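PDB 1WCU: Non-catalytic protein 1, which probably binds plant cell-wall polysaccharides as a non-catalytic carbohydrate-binding module of family 29. Local coordinates for residues T5-Y10 against I134-G139; S49-N54 against F114-V119; Q67-T72 against S98-E103; A40-Y45 against A124-I129. All blocks are in the same frame, centred on the assembly; numbering follows the deposited sequence.

Contact 1. Residues T5-Y10 against I134-G139; sequences TYSVVY and IIYSTG
The Y6 ring and S137 meet on one side of the strand pair. S137 OG approaches the ring obliquely, 3.5 Å from Y6 CE1, and I135 CG2 reaches Y6 CD1 from a similar slant. Outside the pair, H149 of the C-terminal polyhistidine tail meets the Y6 ring edge-to-face. The Y136 ring lies on the other side. S7 OG sits at its edge, near its plane, 4.2 Å from Y136 CD2. F114 packs against the same ring with steeply inclined planes, and Y136 OH bonds to G61 O. At the T5 end of the pair, T5 N gives T138 OG1 a straight bond of 2.8 Å (166°). T138 OG1 stands between its own backbone N and carbonyl carbon (chi1 57°). One water joins this hydroxyl to T5 OG1. S137 OG also accepts from G139 N, an ST turn just where the strand ends. S7 and Y136 exchange two backbone bonds. Further along, I134 O accepts from V9 N at 2.9 Å and weakly from Y10 N, while I134 N donates to Y10 O. V9 and Y10 thus share one partner. This is a classic beta bulge in an antiparallel pair, within a sheet of an all-beta fold consistent with a beta-sandwich.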
loop_
_atom_site.group_PDB
_atom_site.type_symbol
_atom_site.label_atom_id
_atom_site.label_comp_id
_atom_site.label_asym_id
_atom_site.label_seq_id
_atom_site.Cartn_x
_atom_site.Cartn_y
_atom_site.Cartn_z
ATOM N N THR A 5 1.420 -0.078 -17.038
ATOM C CA THR A 5 0.189 0.631 -16.773
ATOM C C THR A 5 0.213 0.962 -15.288
ATOM O O THR A 5 0.577 0.099 -14.493
ATOM C CB THR A 5 -0.995 -0.287 -17.062
ATOM O OG1 THR A 5 -0.922 -0.746 -18.427
ATOM C CG2 THR A 5 -2.290 0.445 -16.841
ATOM N N TYR A 6 -0.207 2.177 -14.920
ATOM C CA TYR A 6 -0.200 2.621 -13.522
ATOM C C TYR A 6 -1.598 2.807 -12.968
ATOM O O TYR A 6 -2.485 3.341 -13.649
ATOM C CB TYR A 6 0.543 3.953 -13.369
ATOM C CG TYR A 6 1.928 3.919 -13.913
ATOM C CD1 TYR A 6 2.981 3.454 -13.147
ATOM C CD2 TYR A 6 2.189 4.328 -15.216
ATOM C CE1 TYR A 6 4.259 3.406 -13.649
ATOM C CE2 TYR A 6 3.462 4.287 -15.724
ATOM C CZ TYR A 6 4.493 3.818 -14.939
ATOM O OH TYR A 6 5.785 3.776 -15.415
ATOM N N SER A 7 -1.779 2.374 -11.726
ATOM C CA SER A 7 -2.974 2.666 -10.926
ATOM C C SER A 7 -2.529 3.604 -9.809
ATOM O O SER A 7 -1.801 3.175 -8.912
ATOM C CB SER A 7 -3.552 1.405 -10.269
ATOM O OG SER A 7 -4.020 0.444 -11.209
ATOM N N VAL A 8 -2.983 4.853 -9.843
ATOM C CA VAL A 8 -2.620 5.843 -8.822
ATOM C C VAL A 8 -3.712 5.818 -7.752
ATOM O O VAL A 8 -4.824 6.296 -7.970
ATOM C CB VAL A 8 -2.450 7.249 -9.432
ATOM C CG1 VAL A 8 -2.080 8.270 -8.363
ATOM C CG2 VAL A 8 -1.401 7.236 -10.540
ATOM N N VAL A 9 -3.395 5.254 -6.591
ATOM C CA VAL A 9 -4.396 5.006 -5.546
ATOM C C VAL A 9 -4.633 6.265 -4.702
ATOM O O VAL A 9 -5.763 6.615 -4.356
ATOM C CB VAL A 9 -3.924 3.858 -4.625
ATOM C CG1 VAL A 9 -4.898 3.613 -3.490
ATOM C CG2 VAL A 9 -3.677 2.576 -5.424
ATOM N N TYR A 10 -3.532 6.938 -4.391
ATOM C CA TYR A 10 -3.539 8.122 -3.545
ATOM C C TYR A 10 -2.303 8.963 -3.808
ATOM O O TYR A 10 -1.194 8.422 -3.821
ATOM C CB TYR A 10 -3.596 7.725 -2.060
ATOM C CG TYR A 10 -3.487 8.908 -1.125
ATOM C CD1 TYR A 10 -2.267 9.290 -0.589
ATOM C CD2 TYR A 10 -4.604 9.686 -0.802
ATOM C CE1 TYR A 10 -2.150 10.409 0.231
ATOM C CE2 TYR A 10 -4.491 10.794 0.009
ATOM C CZ TYR A 10 -3.267 11.158 0.534
ATOM O OH TYR A 10 -3.132 12.271 1.331
ATOM N N ILE A 134 0.825 6.517 -3.352
ATOM C CA ILE A 134 0.648 5.079 -3.424
ATOM C C ILE A 134 0.273 4.740 -4.862
ATOM O O ILE A 134 -0.799 5.118 -5.339
ATOM C CB ILE A 134 -0.444 4.578 -2.455
ATOM C CG1 ILE A 134 -0.101 4.986 -1.013
ATOM C CG2 ILE A 134 -0.565 3.056 -2.585
ATOM C CD1 ILE A 134 -1.221 4.687 -0.022
ATOM N N ILE A 135 1.169 4.045 -5.555
ATOM C CA ILE A 135 1.041 3.811 -6.996
ATOM C C ILE A 135 1.426 2.375 -7.309
ATOM O O ILE A 135 2.487 1.915 -6.909
ATOM C CB ILE A 135 1.965 4.754 -7.830
ATOM C CG1 ILE A 135 1.643 6.228 -7.551
ATOM C CG2 ILE A 135 1.858 4.440 -9.329
ATOM C CD1 ILE A 135 2.700 7.192 -8.037
ATOM N N TYR A 136 0.577 1.669 -8.038
ATOM C CA TYR A 136 0.890 0.343 -8.566
ATOM C C TYR A 136 1.236 0.423 -10.054
ATOM O O TYR A 136 0.568 1.109 -10.808
ATOM C CB TYR A 136 -0.317 -0.594 -8.392
ATOM C CG TYR A 136 -0.138 -1.887 -9.166
ATOM C CD1 TYR A 136 0.700 -2.899 -8.686
ATOM C CD2 TYR A 136 -0.743 -2.083 -10.396
ATOM C CE1 TYR A 136 0.917 -4.058 -9.396
ATOM C CE2 TYR A 136 -0.537 -3.270 -11.125
ATOM C CZ TYR A 136 0.291 -4.241 -10.627
ATOM O OH TYR A 136 0.511 -5.403 -11.346
ATOM N N SER A 137 2.264 -0.307 -10.460
ATOM C CA SER A 137 2.655 -0.434 -11.857
ATOM C C SER A 137 2.643 -1.901 -12.253
ATOM O O SER A 137 3.115 -2.758 -11.507
ATOM C CB SER A 137 4.066 0.107 -12.047
ATOM O OG SER A 137 4.508 -0.103 -13.381
ATOM N N THR A 138 2.141 -2.195 -13.453
ATOM C CA THR A 138 2.251 -3.546 -13.990
ATOM C C THR A 138 3.687 -3.890 -14.374
ATOM O O THR A 138 4.014 -5.063 -14.561
ATOM C CB THR A 138 1.379 -3.747 -15.244
ATOM O OG1 THR A 138 1.737 -2.787 -16.233
ATOM C CG2 THR A 138 -0.108 -3.595 -14.893
ATOM N N GLY A 139 4.530 -2.866 -14.488
ATOM C CA GLY A 139 5.927 -3.048 -14.899
ATOM C C GLY A 139 6.833 -3.412 -13.730
ATOM O O GLY A 139 6.403 -3.510 -12.589
HETATM O O HOH W 1 0.648 -3.249 -18.641
#

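Contact 2. Residues S49-N54 against F114-V119; sequences SLKNLN and FDRIIV
D115 OD2 takes two donors, K51 NZ from across the contact and R116 NH2 from the next residue. The K51 bond is a salt bridge of 2.7 Å, and the ammonium comes in from above the carboxylate plane. A bend at chi2 (75°) brings K51 CD to 3.7 Å from D115 OD2. R116 grips the carboxylate side-on. R116 NE reaches D115 OD1 at 2.8 Å in an almost straight bond (174°). R116 NH2 meets the syn lone pair of D115 OD2 at 3.1 Å. R116 NH2 has a second acid partner in E86. Two cations thus lie near one carboxylate, which would be expected to offset their mutual repulsion. An alanine at D115 would probably leave K51 NZ without this mate and the R116 guanidinium freer to turn. The backbones form an antiparallel pair in the five-stranded sheet, where D115 and R116 both face Q79 of strand 74-79 in a classic beta bulge. L50 and I117 exchange two bonds, with L50 N to I117 O the shorter at 2.8 Å. L50 O also accepts from Y58 OH. D115 O takes N52 N at 3.1 Å. S49 OG bonds to Q79 OE1 and is packed against R116 CG and CD and against I118 CG1. N52 OD1 accepts from N54 N at 2.9 Å, an Asx turn. On the other face the L50 side chain rests on I134 and that of I117 on Y58.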
loop_
_atom_site.group_PDB
_atom_site.type_symbol
_atom_site.label_atom_id
_atom_site.label_comp_id
_atom_site.label_asym_id
_atom_site.label_seq_id
_atom_site.Cartn_x
_atom_site.Cartn_y
_atom_site.Cartn_z
ATOM N N SER A 49 -6.068 -1.834 3.906
ATOM C CA SER A 49 -5.994 -2.747 2.763
ATOM C C SER A 49 -6.739 -2.081 1.605
ATOM O O SER A 49 -7.976 -1.965 1.618
ATOM C CB SER A 49 -6.561 -4.116 3.107
ATOM O OG SER A 49 -6.398 -4.959 1.982
ATOM N N LEU A 50 -5.977 -1.583 0.636
ATOM C CA LEU A 50 -6.526 -0.699 -0.371
ATOM C C LEU A 50 -6.966 -1.529 -1.570
ATOM O O LEU A 50 -6.140 -2.054 -2.340
ATOM C CB LEU A 50 -5.516 0.391 -0.747
ATOM C CG LEU A 50 -5.060 1.223 0.460
ATOM C CD1 LEU A 50 -3.968 2.198 0.022
ATOM C CD2 LEU A 50 -6.231 1.977 1.118
ATOM N N LYS A 51 -8.281 -1.657 -1.675
ATOM C CA LYS A 51 -8.979 -2.476 -2.672
ATOM C C LYS A 51 -9.235 -1.680 -3.942
ATOM O O LYS A 51 -9.718 -0.553 -3.893
ATOM C CB LYS A 51 -10.313 -2.970 -2.067
ATOM C CG LYS A 51 -11.334 -3.539 -3.055
ATOM C CD LYS A 51 -10.975 -4.942 -3.572
ATOM C CE LYS A 51 -12.103 -5.437 -4.494
ATOM N NZ LYS A 51 -12.045 -6.877 -4.885
ATOM N N ASN A 52 -8.875 -2.285 -5.073
ATOM C CA ASN A 52 -9.178 -1.746 -6.401
ATOM C C ASN A 52 -10.591 -2.149 -6.800
ATOM O O ASN A 52 -10.865 -3.330 -6.991
ATOM C CB ASN A 52 -8.151 -2.290 -7.407
ATOM C CG ASN A 52 -8.130 -1.532 -8.699
ATOM O OD1 ASN A 52 -9.109 -0.898 -9.088
ATOM N ND2 ASN A 52 -6.992 -1.553 -9.357
ATOM N N LEU A 53 -11.469 -1.151 -6.925
ATOM C CA LEU A 53 -12.841 -1.353 -7.396
ATOM C C LEU A 53 -13.008 -1.025 -8.874
ATOM O O LEU A 53 -14.100 -1.203 -9.419
ATOM C CB LEU A 53 -13.801 -0.496 -6.564
ATOM C CG LEU A 53 -13.814 -0.833 -5.068
ATOM C CD1 LEU A 53 -14.568 0.268 -4.312
ATOM C CD2 LEU A 53 -14.413 -2.196 -4.811
ATOM N N ASN A 54 -11.943 -0.560 -9.519
ATOM C CA ASN A 54 -12.002 -0.215 -10.945
ATOM C C ASN A 54 -11.896 -1.480 -11.801
ATOM O O ASN A 54 -12.609 -1.637 -12.806
ATOM C CB ASN A 54 -10.901 0.773 -11.302
ATOM C CG ASN A 54 -11.040 2.101 -10.578
ATOM O OD1 ASN A 54 -10.121 2.540 -9.862
ATOM N ND2 ASN A 54 -12.187 2.746 -10.731
ATOM N N PHE A 114 -3.546 -9.858 -7.780
ATOM C CA PHE A 114 -4.077 -9.418 -6.478
ATOM C C PHE A 114 -4.947 -8.172 -6.576
ATOM O O PHE A 114 -4.802 -7.401 -7.534
ATOM C CB PHE A 114 -2.901 -9.158 -5.505
ATOM C CG PHE A 114 -2.083 -7.946 -5.866
ATOM C CD1 PHE A 114 -1.123 -8.006 -6.875
ATOM C CD2 PHE A 114 -2.326 -6.719 -5.259
ATOM C CE1 PHE A 114 -0.394 -6.892 -7.239
ATOM C CE2 PHE A 114 -1.606 -5.588 -5.615
ATOM C CZ PHE A 114 -0.640 -5.675 -6.625
ATOM N N ASP A 115 -5.831 -7.979 -5.594
ATOM C CA ASP A 115 -6.794 -6.876 -5.631
ATOM C C ASP A 115 -6.653 -5.875 -4.476
ATOM O O ASP A 115 -7.409 -4.909 -4.429
ATOM C CB ASP A 115 -8.237 -7.384 -5.673
ATOM C CG ASP A 115 -8.699 -7.966 -4.370
ATOM O OD1 ASP A 115 -7.902 -7.954 -3.425
ATOM O OD2 ASP A 115 -9.867 -8.429 -4.297
ATOM N N ARG A 116 -5.695 -6.098 -3.575
ATOM C CA ARG A 116 -5.562 -5.288 -2.350
ATOM C C ARG A 116 -4.102 -5.124 -1.944
ATOM O O ARG A 116 -3.345 -6.113 -1.908
ATOM C CB ARG A 116 -6.324 -5.931 -1.190
ATOM C CG ARG A 116 -7.727 -5.429 -0.977
ATOM C CD ARG A 116 -8.544 -6.371 -0.113
ATOM N NE ARG A 116 -9.008 -7.493 -0.906
ATOM C CZ ARG A 116 -9.895 -8.394 -0.521
ATOM N NH1 ARG A 116 -10.318 -8.453 0.724
ATOM N NH2 ARG A 116 -10.296 -9.289 -1.395
ATOM N N ILE A 117 -3.746 -3.879 -1.616
ATOM C CA ILE A 117 -2.448 -3.509 -1.077
ATOM C C ILE A 117 -2.596 -3.241 0.427
ATOM O O ILE A 117 -3.309 -2.315 0.839
ATOM C CB ILE A 117 -1.896 -2.236 -1.771
ATOM C CG1 ILE A 117 -1.698 -2.492 -3.263
ATOM C CG2 ILE A 117 -0.576 -1.807 -1.111
ATOM C CD1 ILE A 117 -1.391 -1.250 -4.097
ATOM N N ILE A 118 -1.882 -4.013 1.232
ATOM C CA ILE A 118 -1.921 -3.920 2.694
ATOM C C ILE A 118 -0.711 -3.175 3.234
ATOM O O ILE A 118 0.408 -3.420 2.801
ATOM C CB ILE A 118 -1.899 -5.342 3.307
ATOM C CG1 ILE A 118 -3.216 -6.083 3.039
ATOM C CG2 ILE A 118 -1.627 -5.299 4.808
ATOM C CD1 ILE A 118 -3.080 -7.597 3.199
ATOM N N VAL A 119 -0.943 -2.256 4.165
ATOM C CA VAL A 119 0.136 -1.634 4.957
ATOM C C VAL A 119 -0.244 -1.905 6.403
ATOM O O VAL A 119 -1.381 -1.649 6.786
ATOM C CB VAL A 119 0.289 -0.123 4.706
ATOM C CG1 VAL A 119 1.462 0.457 5.494
ATOM C CG2 VAL A 119 0.509 0.136 3.217
#

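Contact 3. Residues Q67-T72 against S98-E103; sequences QVKTET and SSDFTE
K69 CB sits over the centre of one face of the F101 ring, 3.7 Å from its centroid and 7° off the normal. This is a CH-pi contact. A bend at chi3 (73°) brings K69 CE to the rim, 3.7 Å from F101 CE2. Q67 crosses F101 at about a right angle, its NE2 3.5 Å from F101 CB, while Q67 OE1 is hydrogen-bonded to Y65 OH. With an alanine in place of F101, CB would remain by Q67, but K69 CB and CE would probably lose the surface they rest on. D100 OD1 helps to place F101 by accepting from F101 N at 2.7 Å. A water bridges D100 OD1 to K69 NZ. That ammonium also has a salt bridge to D33 and a cation-pi contact with Y130. V68 pairs with T102 of strand 101-109 in both directions, and T70 pairs with S98, the end of strand 90-98. Between these pairs the register slips by two residues, a beta bulge. The chain turns its corner at S99 and D100. S98 OG donates to D100 O at 2.7 Å across the bend. The lysine chain therefore plays two parts, with apolar carbons on the ring and a charged tip among an acid, an aromatic and water.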
loop_
_atom_site.group_PDB
_atom_site.type_symbol
_atom_site.label_atom_id
_atom_site.label_comp_id
_atom_site.label_asym_id
_atom_site.label_seq_id
_atom_site.Cartn_x
_atom_site.Cartn_y
_atom_site.Cartn_z
ATOM N N GLN A 67 5.444 6.413 -0.652
ATOM C CA GLN A 67 6.276 7.135 0.311
ATOM C C GLN A 67 5.659 7.024 1.706
ATOM O O GLN A 67 4.437 7.125 1.867
ATOM C CB GLN A 67 6.432 8.602 -0.091
ATOM C CG GLN A 67 7.080 8.780 -1.455
ATOM C CD GLN A 67 7.315 10.221 -1.856
ATOM O OE1 GLN A 67 7.656 10.494 -3.022
ATOM N NE2 GLN A 67 7.108 11.144 -0.933
ATOM N N VAL A 68 6.522 6.823 2.701
ATOM C CA VAL A 68 6.088 6.681 4.095
ATOM C C VAL A 68 6.919 7.594 4.993
ATOM O O VAL A 68 8.134 7.722 4.796
ATOM C CB VAL A 68 6.259 5.241 4.598
ATOM C CG1 VAL A 68 5.668 5.091 6.001
ATOM C CG2 VAL A 68 5.597 4.267 3.638
ATOM N N LYS A 69 6.256 8.213 5.980
ATOM C CA LYS A 69 6.886 8.967 7.066
ATOM C C LYS A 69 6.259 8.448 8.338
ATOM O O LYS A 69 5.038 8.444 8.464
ATOM C CB LYS A 69 6.612 10.469 6.910
ATOM C CG LYS A 69 7.107 11.300 8.084
ATOM C CD LYS A 69 6.840 12.782 7.877
ATOM C CE LYS A 69 5.414 13.147 8.023
ATOM N NZ LYS A 69 5.239 14.640 7.913
ATOM N N THR A 70 7.071 8.003 9.290
ATOM C CA THR A 70 6.541 7.422 10.525
ATOM C C THR A 70 7.624 7.185 11.563
ATOM O O THR A 70 8.795 7.014 11.218
ATOM C CB THR A 70 5.823 6.058 10.229
ATOM O OG1 THR A 70 5.153 5.595 11.413
ATOM C CG2 THR A 70 6.791 5.001 9.758
ATOM N N GLU A 71 7.205 7.124 12.829
ATOM C CA GLU A 71 8.072 6.716 13.932
ATOM C C GLU A 71 7.981 5.223 14.274
ATOM O O GLU A 71 8.717 4.729 15.127
ATOM C CB GLU A 71 7.771 7.558 15.173
ATOM C CG GLU A 71 8.147 9.020 15.053
ATOM C CD GLU A 71 7.935 9.744 16.366
ATOM O OE1 GLU A 71 8.794 9.605 17.263
ATOM O OE2 GLU A 71 6.891 10.413 16.509
ATOM N N THR A 72 7.077 4.489 13.622
ATOM C CA THR A 72 7.005 3.051 13.797
ATOM C C THR A 72 7.578 2.345 12.540
ATOM O O THR A 72 8.412 2.906 11.835
ATOM C CB THR A 72 5.574 2.600 14.213
ATOM O OG1 THR A 72 5.588 1.221 14.611
ATOM C CG2 THR A 72 4.530 2.814 13.104
ATOM N N SER A 98 11.167 6.892 9.610
ATOM C CA SER A 98 11.817 7.996 8.919
ATOM C C SER A 98 11.228 9.314 9.315
ATOM O O SER A 98 10.025 9.429 9.499
ATOM C CB SER A 98 11.762 7.829 7.410
ATOM O OG SER A 98 10.438 7.883 6.892
ATOM N N SER A 99 12.105 10.307 9.453
ATOM C CA SER A 99 11.728 11.655 9.843
ATOM C C SER A 99 10.920 12.401 8.771
ATOM O O SER A 99 10.036 13.223 9.098
ATOM C CB SER A 99 13.020 12.401 10.274
ATOM O OG SER A 99 13.227 12.008 11.618
ATOM N N ASP A 100 11.212 12.119 7.509
ATOM C CA ASP A 100 10.476 12.678 6.370
ATOM C C ASP A 100 10.046 11.530 5.484
ATOM O O ASP A 100 10.344 10.370 5.767
ATOM C CB ASP A 100 11.349 13.668 5.579
ATOM C CG ASP A 100 10.531 14.764 4.874
ATOM O OD1 ASP A 100 9.312 14.592 4.611
ATOM O OD2 ASP A 100 11.127 15.832 4.572
ATOM N N PHE A 101 9.317 11.850 4.423
ATOM C CA PHE A 101 8.850 10.827 3.489
ATOM C C PHE A 101 10.000 10.110 2.792
ATOM O O PHE A 101 10.908 10.742 2.241
ATOM C CB PHE A 101 7.861 11.451 2.488
ATOM C CG PHE A 101 6.533 11.761 3.115
ATOM C CD1 PHE A 101 5.564 10.784 3.230
ATOM C CD2 PHE A 101 6.285 12.998 3.680
ATOM C CE1 PHE A 101 4.363 11.045 3.865
ATOM C CE2 PHE A 101 5.090 13.265 4.304
ATOM C CZ PHE A 101 4.125 12.283 4.405
ATOM N N THR A 102 9.961 8.787 2.864
ATOM C CA THR A 102 10.953 7.890 2.264
ATOM C C THR A 102 10.264 7.075 1.164
ATOM O O THR A 102 9.161 6.565 1.364
ATOM C CB THR A 102 11.471 6.919 3.339
ATOM O OG1 THR A 102 12.013 7.675 4.432
ATOM C CG2 THR A 102 12.504 5.942 2.822
ATOM N N GLU A 103 10.905 6.958 0.001
ATOM C CA GLU A 103 10.387 6.170 -1.098
ATOM C C GLU A 103 10.686 4.696 -0.904
ATOM O O GLU A 103 11.801 4.328 -0.486
ATOM C CB GLU A 103 11.044 6.586 -2.424
ATOM C CG GLU A 103 10.916 8.055 -2.786
ATOM C CD GLU A 103 11.517 8.353 -4.152
ATOM O OE1 GLU A 103 12.731 8.650 -4.220
ATOM O OE2 GLU A 103 10.782 8.313 -5.143
HETATM O O HOH W 2 7.117 15.967 6.023
#

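Contact 4. Residues A40-Y45 against A124-I129; sequences ADPDEY and ASNIPI
E44 O touches A124 and shares a water with D41 O and N126 N. That water donates to E44 O at 2.9 Å and to D41 O at 2.8 Å, and accepts weakly from N126 N. It joins both ends of the type II beta turn from D41 to E44 to the facing loop. The turn itself is closed by E44 N to D41 O, 3.0 Å. A second water bridges the loops beside the first. It accepts from D43 N and donates to A124 O, 2.8 Å from the latter. A third accepts from A40 N at 2.7 Å and donates to I127 O. Direct contact is slight. The A124 methyl points at the turn, with CB 3.3 Å from E44 O, and A124 CA makes a CA-H...O contact with the same oxygen. N126 CA makes another with A40 O, 3.4 Å away and fairly straight (157°). The N126 side chain, its CG anti to the backbone N (chi1 -166°), lies against the ring of P42 and crosses it obliquely. Within its own loop, S125 OG accepts from I127 N in an ST turn and is tied to D121. These loops follow strands 35-38 and 116-121 and lie at the surface. The clear hydrogen bonds between the loops all run from backbone groups through three waters, so the join probably rests largely on main-chain shape and bound solvent.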
loop_
_atom_site.group_PDB
_atom_site.type_symbol
_atom_site.label_atom_id
_atom_site.label_comp_id
_atom_site.label_asym_id
_atom_site.label_seq_id
_atom_site.Cartn_x
_atom_site.Cartn_y
_atom_site.Cartn_z
ATOM N N ALA A 40 -3.075 2.106 13.711
ATOM C CA ALA A 40 -3.611 0.837 14.223
ATOM C C ALA A 40 -4.243 1.092 15.582
ATOM O O ALA A 40 -3.745 1.912 16.350
ATOM C CB ALA A 40 -2.522 -0.200 14.332
ATOM N N ASP A 41 -5.330 0.392 15.884
ATOM C CA ASP A 41 -6.008 0.552 17.170
ATOM C C ASP A 41 -5.044 0.131 18.289
ATOM O O ASP A 41 -4.104 -0.638 18.058
ATOM C CB ASP A 41 -7.249 -0.316 17.240
ATOM C CG ASP A 41 -8.331 0.094 16.278
ATOM O OD1 ASP A 41 -8.342 1.247 15.813
ATOM O OD2 ASP A 41 -9.198 -0.759 16.001
ATOM N N PRO A 42 -5.250 0.649 19.508
ATOM C CA PRO A 42 -4.322 0.327 20.583
ATOM C C PRO A 42 -4.043 -1.169 20.744
ATOM O O PRO A 42 -4.960 -1.985 20.814
ATOM C CB PRO A 42 -5.024 0.904 21.811
ATOM C CG PRO A 42 -5.821 2.043 21.270
ATOM C CD PRO A 42 -6.299 1.587 19.941
ATOM N N ASP A 43 -2.751 -1.500 20.778
ATOM C CA ASP A 43 -2.231 -2.866 20.955
ATOM C C ASP A 43 -2.571 -3.843 19.831
ATOM O O ASP A 43 -2.355 -5.043 19.978
ATOM C CB ASP A 43 -2.606 -3.442 22.326
ATOM C CG ASP A 43 -2.165 -2.543 23.462
ATOM O OD1 ASP A 43 -0.964 -2.243 23.558
ATOM O OD2 ASP A 43 -3.036 -2.129 24.240
ATOM N N GLU A 44 -3.036 -3.339 18.684
ATOM C CA GLU A 44 -3.406 -4.213 17.566
ATOM C C GLU A 44 -2.459 -4.144 16.378
ATOM O O GLU A 44 -1.867 -3.103 16.078
ATOM C CB GLU A 44 -4.804 -3.872 17.040
ATOM C CG GLU A 44 -5.952 -3.901 18.054
ATOM C CD GLU A 44 -6.393 -5.292 18.477
ATOM O OE1 GLU A 44 -6.061 -6.266 17.797
ATOM O OE2 GLU A 44 -7.083 -5.385 19.525
ATOM N N TYR A 45 -2.336 -5.276 15.689
ATOM C CA TYR A 45 -1.590 -5.428 14.437
ATOM C C TYR A 45 -2.529 -4.961 13.340
ATOM O O TYR A 45 -3.059 -5.752 12.570
ATOM C CB TYR A 45 -1.217 -6.896 14.282
ATOM C CG TYR A 45 -0.330 -7.322 13.143
ATOM C CD1 TYR A 45 0.679 -6.523 12.651
ATOM C CD2 TYR A 45 -0.470 -8.597 12.603
ATOM C CE1 TYR A 45 1.525 -6.964 11.640
ATOM C CE2 TYR A 45 0.378 -9.056 11.601
ATOM C CZ TYR A 45 1.371 -8.236 11.126
ATOM O OH TYR A 45 2.229 -8.679 10.137
ATOM N N ALA A 124 2.470 -3.044 16.593
ATOM C CA ALA A 124 1.199 -2.745 17.262
ATOM C C ALA A 124 1.356 -1.543 18.193
ATOM O O ALA A 124 1.084 -1.606 19.387
ATOM C CB ALA A 124 0.698 -3.969 18.016
ATOM N N SER A 125 1.761 -0.427 17.597
ATOM C CA SER A 125 2.262 0.748 18.312
ATOM C C SER A 125 1.261 1.874 18.533
ATOM O O SER A 125 1.535 2.787 19.314
ATOM C CB SER A 125 3.441 1.342 17.536
ATOM O OG SER A 125 3.004 1.930 16.325
ATOM N N ASN A 126 0.162 1.869 17.782
ATOM C CA ASN A 126 -0.812 2.965 17.821
ATOM C C ASN A 126 -0.198 4.302 17.396
ATOM O O ASN A 126 -0.761 5.360 17.710
ATOM C CB ASN A 126 -1.458 3.073 19.228
ATOM C CG ASN A 126 -2.704 3.948 19.271
ATOM O OD1 ASN A 126 -3.647 3.817 18.467
ATOM N ND2 ASN A 126 -2.727 4.848 20.243
ATOM N N ILE A 127 0.898 4.245 16.627
ATOM C CA ILE A 127 1.610 5.439 16.127
ATOM C C ILE A 127 1.209 5.680 14.668
ATOM O O ILE A 127 1.187 4.740 13.887
ATOM C CB ILE A 127 3.136 5.222 16.180
ATOM C CG1 ILE A 127 3.607 5.207 17.652
ATOM C CG2 ILE A 127 3.906 6.296 15.391
ATOM C CD1 ILE A 127 5.042 4.843 17.823
ATOM N N PRO A 128 0.907 6.928 14.294
ATOM C CA PRO A 128 0.482 7.168 12.916
ATOM C C PRO A 128 1.574 6.863 11.882
ATOM O O PRO A 128 2.765 7.129 12.099
ATOM C CB PRO A 128 0.082 8.642 12.910
ATOM C CG PRO A 128 0.857 9.240 14.035
ATOM C CD PRO A 128 0.886 8.166 15.096
ATOM N N ILE A 129 1.132 6.285 10.765
ATOM C CA ILE A 129 1.957 5.974 9.608
ATOM C C ILE A 129 1.424 6.836 8.471
ATOM O O ILE A 129 0.296 6.617 8.010
ATOM C CB ILE A 129 1.875 4.465 9.269
ATOM C CG1 ILE A 129 2.404 3.633 10.448
ATOM C CG2 ILE A 129 2.658 4.157 7.993
ATOM C CD1 ILE A 129 1.922 2.218 10.440
HETATM O O HOH W 3 -0.350 2.407 13.886
HETATM O O HOH W 4 -1.393 -0.561 17.394
HETATM O O HOH W 5 -0.534 0.231 20.761
#

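Along the chain, contacts 2, 3 and 4 all fall inside the loop closed by contact 1, so residues 5-10 and 134-139 bring the two ends of the module together. Contacts 1 and 3 share the six-stranded sheet, where strands 129-137 and 62-70 are neighbours; their centres are about 20 Å apart. Contact 2 belongs to the five-stranded sheet. It packs on contact 1, centre to centre about 11 Å, through I134 with L50 and Y136 with F114, so the two sheets meet there. Contact 4 lies about 26 Å from contact 1, centre to centre, across the chain's centre. Its 124-129 loop touches T70 and T72 of contact 3, which ties that loop to the end of strand 62-70.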